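Local structure of RhCC (Rhodococcus jostii, 4U5R) at residues 2-7 and 63-68; 81-86 and 103-108. The protein probably acts as an unusual cofactor-independent oxygenase of the tautomerase superfamily and binds magnesium ions. The protein carries 1 engineered substitution. One frame throughout, in Å; residues are numbered along the deposited sequence.

Contact 1. Residues 2-7 and 63-68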
# COMPACT_ATOMS: atom_id res chain seq x y z
N TYR B 2 0.51 -5.12 -9.17
CA TYR B 2 0.64 -5.67 -7.83
C TYR B 2 -0.72 -5.73 -7.16
O TYR B 2 -1.26 -4.69 -6.80
CB TYR B 2 1.61 -4.79 -7.04
CG TYR B 2 1.71 -5.06 -5.57
CD1 TYR B 2 2.48 -6.11 -5.10
CD2 TYR B 2 1.10 -4.22 -4.66
CE1 TYR B 2 2.61 -6.33 -3.73
CE2 TYR B 2 1.21 -4.43 -3.30
CZ TYR B 2 1.97 -5.50 -2.84
OH TYR B 2 2.12 -5.73 -1.50
N TRP B 3 -1.28 -6.93 -7.01
CA TRP B 3 -2.62 -7.08 -6.43
C TRP B 3 -2.59 -7.67 -5.04
O TRP B 3 -1.88 -8.65 -4.78
CB TRP B 3 -3.50 -7.98 -7.30
CG TRP B 3 -3.99 -7.42 -8.58
CD1 TRP B 3 -3.24 -6.92 -9.62
CD2 TRP B 3 -5.35 -7.36 -9.00
NE1 TRP B 3 -4.07 -6.52 -10.64
CE2 TRP B 3 -5.36 -6.78 -10.29
CE3 TRP B 3 -6.56 -7.70 -8.40
CZ2 TRP B 3 -6.55 -6.56 -11.00
CZ3 TRP B 3 -7.74 -7.49 -9.11
CH2 TRP B 3 -7.72 -6.91 -10.38
N GLU B 4 -3.38 -7.09 -4.15
CA GLU B 4 -3.64 -7.67 -2.84
C GLU B 4 -5.10 -8.02 -2.74
O GLU B 4 -5.94 -7.16 -2.95
CB GLU B 4 -3.29 -6.69 -1.75
CG GLU B 4 -1.83 -6.42 -1.55
CD GLU B 4 -1.64 -5.32 -0.54
OE1 GLU B 4 -2.09 -4.18 -0.81
OE2 GLU B 4 -1.09 -5.59 0.55
N ILE B 5 -5.40 -9.26 -2.37
CA ILE B 5 -6.79 -9.66 -2.16
C ILE B 5 -6.95 -10.18 -0.74
O ILE B 5 -6.42 -11.23 -0.38
CB ILE B 5 -7.23 -10.70 -3.21
CG1 ILE B 5 -7.03 -10.11 -4.61
CG2 ILE B 5 -8.68 -11.12 -2.99
CD1 ILE B 5 -7.43 -11.01 -5.76
N PHE B 6 -7.65 -9.40 0.07
CA PHE B 6 -7.90 -9.72 1.47
C PHE B 6 -9.24 -10.42 1.60
O PHE B 6 -10.26 -9.83 1.29
CB PHE B 6 -7.91 -8.45 2.32
CG PHE B 6 -6.61 -7.70 2.33
CD1 PHE B 6 -5.64 -7.99 3.28
CD2 PHE B 6 -6.37 -6.67 1.42
CE1 PHE B 6 -4.45 -7.28 3.31
CE2 PHE B 6 -5.18 -5.97 1.44
CZ PHE B 6 -4.22 -6.28 2.38
N THR B 7 -9.24 -11.68 2.04
CA THR B 7 -10.46 -12.50 2.10
C THR B 7 -10.76 -13.05 3.49
O THR B 7 -9.85 -13.20 4.30
CB THR B 7 -10.36 -13.73 1.17
OG1 THR B 7 -9.45 -14.67 1.74
CG2 THR B 7 -9.89 -13.34 -0.22
N ARG B 63 -11.61 -7.32 0.35
CA ARG B 63 -11.03 -6.02 -0.01
C ARG B 63 -9.86 -6.21 -0.97
O ARG B 63 -8.92 -6.95 -0.67
CB ARG B 63 -10.59 -5.28 1.27
CG ARG B 63 -10.26 -3.79 1.09
CD ARG B 63 -11.44 -3.06 0.47
NE ARG B 63 -11.25 -1.62 0.49
CZ ARG B 63 -10.62 -0.90 -0.44
NH1 ARG B 63 -10.06 -1.48 -1.50
NH2 ARG B 63 -10.55 0.42 -0.27
N ILE B 64 -9.91 -5.53 -2.12
CA ILE B 64 -8.88 -5.64 -3.15
C ILE B 64 -8.18 -4.29 -3.35
O ILE B 64 -8.84 -3.25 -3.43
CB ILE B 64 -9.46 -6.08 -4.51
CG1 ILE B 64 -10.32 -7.35 -4.38
CG2 ILE B 64 -8.34 -6.20 -5.55
CD1 ILE B 64 -11.83 -7.05 -4.44
N ARG B 65 -6.86 -4.31 -3.41
CA ARG B 65 -6.10 -3.09 -3.69
C ARG B 65 -4.99 -3.41 -4.66
O ARG B 65 -4.34 -4.42 -4.52
CB ARG B 65 -5.51 -2.49 -2.40
CG ARG B 65 -4.74 -1.20 -2.63
CD ARG B 65 -3.79 -0.87 -1.48
NE ARG B 65 -3.24 0.46 -1.71
CZ ARG B 65 -2.22 0.71 -2.52
NH1 ARG B 65 -1.62 -0.28 -3.16
NH2 ARG B 65 -1.81 1.97 -2.68
N LEU B 66 -4.73 -2.56 -5.64
CA LEU B 66 -3.65 -2.87 -6.56
C LEU B 66 -2.87 -1.64 -6.94
O LEU B 66 -3.44 -0.57 -6.99
CB LEU B 66 -4.22 -3.58 -7.79
CG LEU B 66 -5.35 -2.95 -8.61
CD1 LEU B 66 -5.15 -3.12 -10.11
CD2 LEU B 66 -6.69 -3.52 -8.17
N ASP B 67 -1.55 -1.80 -7.13
CA ASP B 67 -0.73 -0.79 -7.80
C ASP B 67 -0.52 -1.13 -9.26
O ASP B 67 -0.27 -2.29 -9.62
CB ASP B 67 0.67 -0.67 -7.16
CG ASP B 67 0.64 -0.11 -5.74
OD1 ASP B 67 -0.22 0.71 -5.39
OD2 ASP B 67 1.55 -0.47 -4.97
N HIS B 68 -0.57 -0.11 -10.11
CA HIS B 68 -0.13 -0.23 -11.49
C HIS B 68 1.20 0.48 -11.60
O HIS B 68 1.30 1.65 -11.21
CB HIS B 68 -1.14 0.38 -12.45
CG HIS B 68 -2.27 -0.53 -12.81
ND1 HIS B 68 -3.23 -0.18 -13.72
CD2 HIS B 68 -2.58 -1.79 -12.40
CE1 HIS B 68 -4.09 -1.17 -13.86
NE2 HIS B 68 -3.71 -2.16 -13.07
O HOH W 1 -1.91 -3.24 -3.25

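Contact 2. Residues 81-86 and 103-108. Engineered in segment 103-108: Ala-106 (natural residue Asp).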
# COMPACT_ATOMS: atom_id res chain seq x y z
N LEU B 81 -12.60 1.38 -18.39
CA LEU B 81 -12.55 0.03 -18.94
C LEU B 81 -11.74 -0.91 -18.05
O LEU B 81 -12.11 -2.07 -17.86
CB LEU B 81 -11.96 0.07 -20.36
CG LEU B 81 -11.87 -1.25 -21.11
CD1 LEU B 81 -13.21 -1.97 -21.12
CD2 LEU B 81 -11.38 -1.00 -22.53
N MET B 82 -10.65 -0.40 -17.47
CA MET B 82 -9.87 -1.18 -16.52
C MET B 82 -10.71 -1.66 -15.33
O MET B 82 -10.66 -2.84 -14.94
CB MET B 82 -8.68 -0.36 -16.01
CG MET B 82 -7.92 -1.03 -14.86
SD MET B 82 -7.12 -2.54 -15.41
CE MET B 82 -7.33 -3.58 -13.96
N MET B 83 -11.47 -0.73 -14.74
CA MET B 83 -12.38 -1.06 -13.65
C MET B 83 -13.45 -2.04 -14.11
O MET B 83 -13.79 -2.98 -13.39
CB MET B 83 -13.04 0.21 -13.08
CG MET B 83 -12.05 1.26 -12.61
SD MET B 83 -10.68 0.62 -11.61
CE MET B 83 -11.47 0.03 -10.10
N THR B 84 -13.96 -1.83 -15.31
CA THR B 84 -15.02 -2.69 -15.82
C THR B 84 -14.51 -4.11 -16.00
O THR B 84 -15.14 -5.07 -15.56
CB THR B 84 -15.59 -2.15 -17.16
OG1 THR B 84 -16.20 -0.87 -16.92
CG2 THR B 84 -16.63 -3.10 -17.73
N VAL B 85 -13.34 -4.25 -16.62
CA VAL B 85 -12.79 -5.57 -16.85
C VAL B 85 -12.36 -6.27 -15.55
O VAL B 85 -12.55 -7.47 -15.38
CB VAL B 85 -11.60 -5.49 -17.83
CG1 VAL B 85 -10.98 -6.86 -18.01
CG2 VAL B 85 -12.09 -4.96 -19.17
N ALA B 86 -11.80 -5.51 -14.61
CA ALA B 86 -11.44 -6.05 -13.31
C ALA B 86 -12.65 -6.67 -12.61
O ALA B 86 -12.56 -7.78 -12.10
CB ALA B 86 -10.84 -4.97 -12.43
N ILE B 103 -12.77 -2.35 -4.29
CA ILE B 103 -11.50 -2.38 -5.02
C ILE B 103 -11.06 -0.96 -5.29
O ILE B 103 -11.88 -0.09 -5.59
CB ILE B 103 -11.62 -3.12 -6.37
CG1 ILE B 103 -10.24 -3.24 -7.05
CG2 ILE B 103 -12.60 -2.41 -7.30
CD1 ILE B 103 -10.21 -4.28 -8.18
N HIS B 104 -9.75 -0.73 -5.20
CA HIS B 104 -9.19 0.51 -5.72
C HIS B 104 -7.76 0.33 -6.24
O HIS B 104 -7.07 -0.64 -5.91
CB HIS B 104 -9.27 1.65 -4.67
CG HIS B 104 -8.27 1.57 -3.55
ND1 HIS B 104 -8.40 0.70 -2.49
CD2 HIS B 104 -7.17 2.31 -3.29
CE1 HIS B 104 -7.40 0.88 -1.65
NE2 HIS B 104 -6.64 1.85 -2.11
N ILE B 105 -7.37 1.25 -7.12
CA ILE B 105 -6.07 1.23 -7.79
C ILE B 105 -5.26 2.49 -7.53
O ILE B 105 -5.79 3.60 -7.48
CB ILE B 105 -6.21 1.09 -9.32
CG1 ILE B 105 -7.29 0.08 -9.69
CG2 ILE B 105 -4.85 0.76 -9.95
CD1 ILE B 105 -7.34 -0.25 -11.18
N ALA B 106 -3.96 2.32 -7.38
CA ALA B 106 -3.03 3.43 -7.33
C ALA B 106 -2.02 3.25 -8.46
O ALA B 106 -1.74 2.13 -8.87
CB ALA B 106 -2.34 3.50 -5.99
N GLU B 107 -1.49 4.36 -8.97
CA GLU B 107 -0.44 4.33 -9.97
C GLU B 107 0.84 4.81 -9.29
O GLU B 107 0.83 5.85 -8.63
CB GLU B 107 -0.80 5.19 -11.19
CG GLU B 107 -2.09 4.74 -11.88
CD GLU B 107 -2.40 5.51 -13.16
OE1 GLU B 107 -2.45 6.76 -13.12
OE2 GLU B 107 -2.60 4.87 -14.21
N THR B 108 1.90 4.03 -9.43
CA THR B 108 3.18 4.32 -8.79
C THR B 108 4.26 4.47 -9.87
O THR B 108 4.06 4.02 -11.01
CB THR B 108 3.58 3.20 -7.76
OG1 THR B 108 3.91 2.00 -8.46
CG2 THR B 108 2.42 2.91 -6.79

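Contact 1. Residues 2-7 and 63-68
Strands 2-7 and 63-68 are the antiparallel centre of the four-stranded mixed sheet of this tautomerase-superfamily fold, with six backbone hydrogen bonds across the Tyr-2/Asp-67, Glu-4/Arg-65 and Phe-6/Arg-63 pairs. On the face turned to helix 14-32, Trp-3 and Leu-66 lie side by side. Their backbone pairing puts Leu-66 CB over the indole's five-membered ring, 3.9 Å from the centroid and 8° off the normal, a CH-pi contact; the crowded chi1 of 55° then lays the branch along the indole, CD2 over its centre. Leu-66 CD1 approaches Trp-3 NE1 at 3.6 Å, while NE1 itself hydrogen-bonds to Tyr-28 OH. At the benzo end, Ile-64 CG2 meets Trp-3 CE3 at 3.7 Å. An alanine here removes the indole and its NE1; the packing of Leu-66 and Ile-64 and the hold on Tyr-28 would probably be loosened. On the other face, Glu-4 and the extended Arg-65 run alongside, their charges beyond salt-bridge range: Lys-44 pairs with Glu-4 OE2, Asp-67 of the second subunit with Arg-65 NE, and Arg-65 NH1 salt-bridges Asp-67 OD1 of its own chain at 2.8 Å. Water 1 bridges them, donating to Glu-4 OE1 (2.6 Å) and accepting from Arg-65 NH1 (3.0 Å).

Contact 2. Residues 81-86 and 103-108
Met-82 O is gripped by a single backbone hydrogen bond, from Ala-86 N at 2.9 Å. It is an i to i+4 bond of the helix in a beta-alpha-beta unit, strand 61-68, helix 76-90, strand 100-107. Helix 81-86 passes over strand 103-107 with the axes 10.5 Å apart and N-to-C directions at 138°, and the interval is bridged by apolar side chains. Ile-105, its CG1 anti to the carbonyl carbon, sends CD1 against two methionines. Met-83 meets Ile-105 tip to tip, Met-83 SD to Ile-105 CD1 3.5 Å; Met-82 crosses Ile-105 obliquely, Met-82 CG to Ile-105 CD1 3.8 Å. The Met-83 chain bends at both chi2 (-45°) and chi3 (-66°), which carries its methyl on to the neighbouring isoleucine. Met-83 and Ile-103 thus slide past each other in opposite directions. His-104 points away from the helix; its NE2 hydrogen-bonds to Asp-67 OD2 of the second subunit. Ala-106, an engineered replacement for the natural Asp at a magnesium site, lies beyond the packed patch. Arg-114 of the second subunit also packs on Met-83 and Ile-103, whose mutual contact is Met-83 CE to Ile-103 CG2, 3.9 Å.

Overall arrangement
Contacts 1 and 2 follow in series along the chain, their centres about 10 Å apart, and meet where strands 61-68 and 100-107 lie side by side. A probable backbone hydrogen bond, His-68 N to Ala-106 O at 2.8 Å, ties them near one end; Arg-63 NH1 to His-104 ND1, 2.9 Å, is a probable side-chain link nearer the other. The side chains of Asp-67 in contact 1 and Ala-106 in contact 2 come within about 4 Å of each other, the latter being the engineered position of a magnesium site with no magnesium modelled on this chain. A Tris molecule, probably from the crystallisation liquor, hydrogen-bonds to Tyr-2 OH and Glu-4 OE1 in contact 1. Both contacts also touch the second subunit of the trimer.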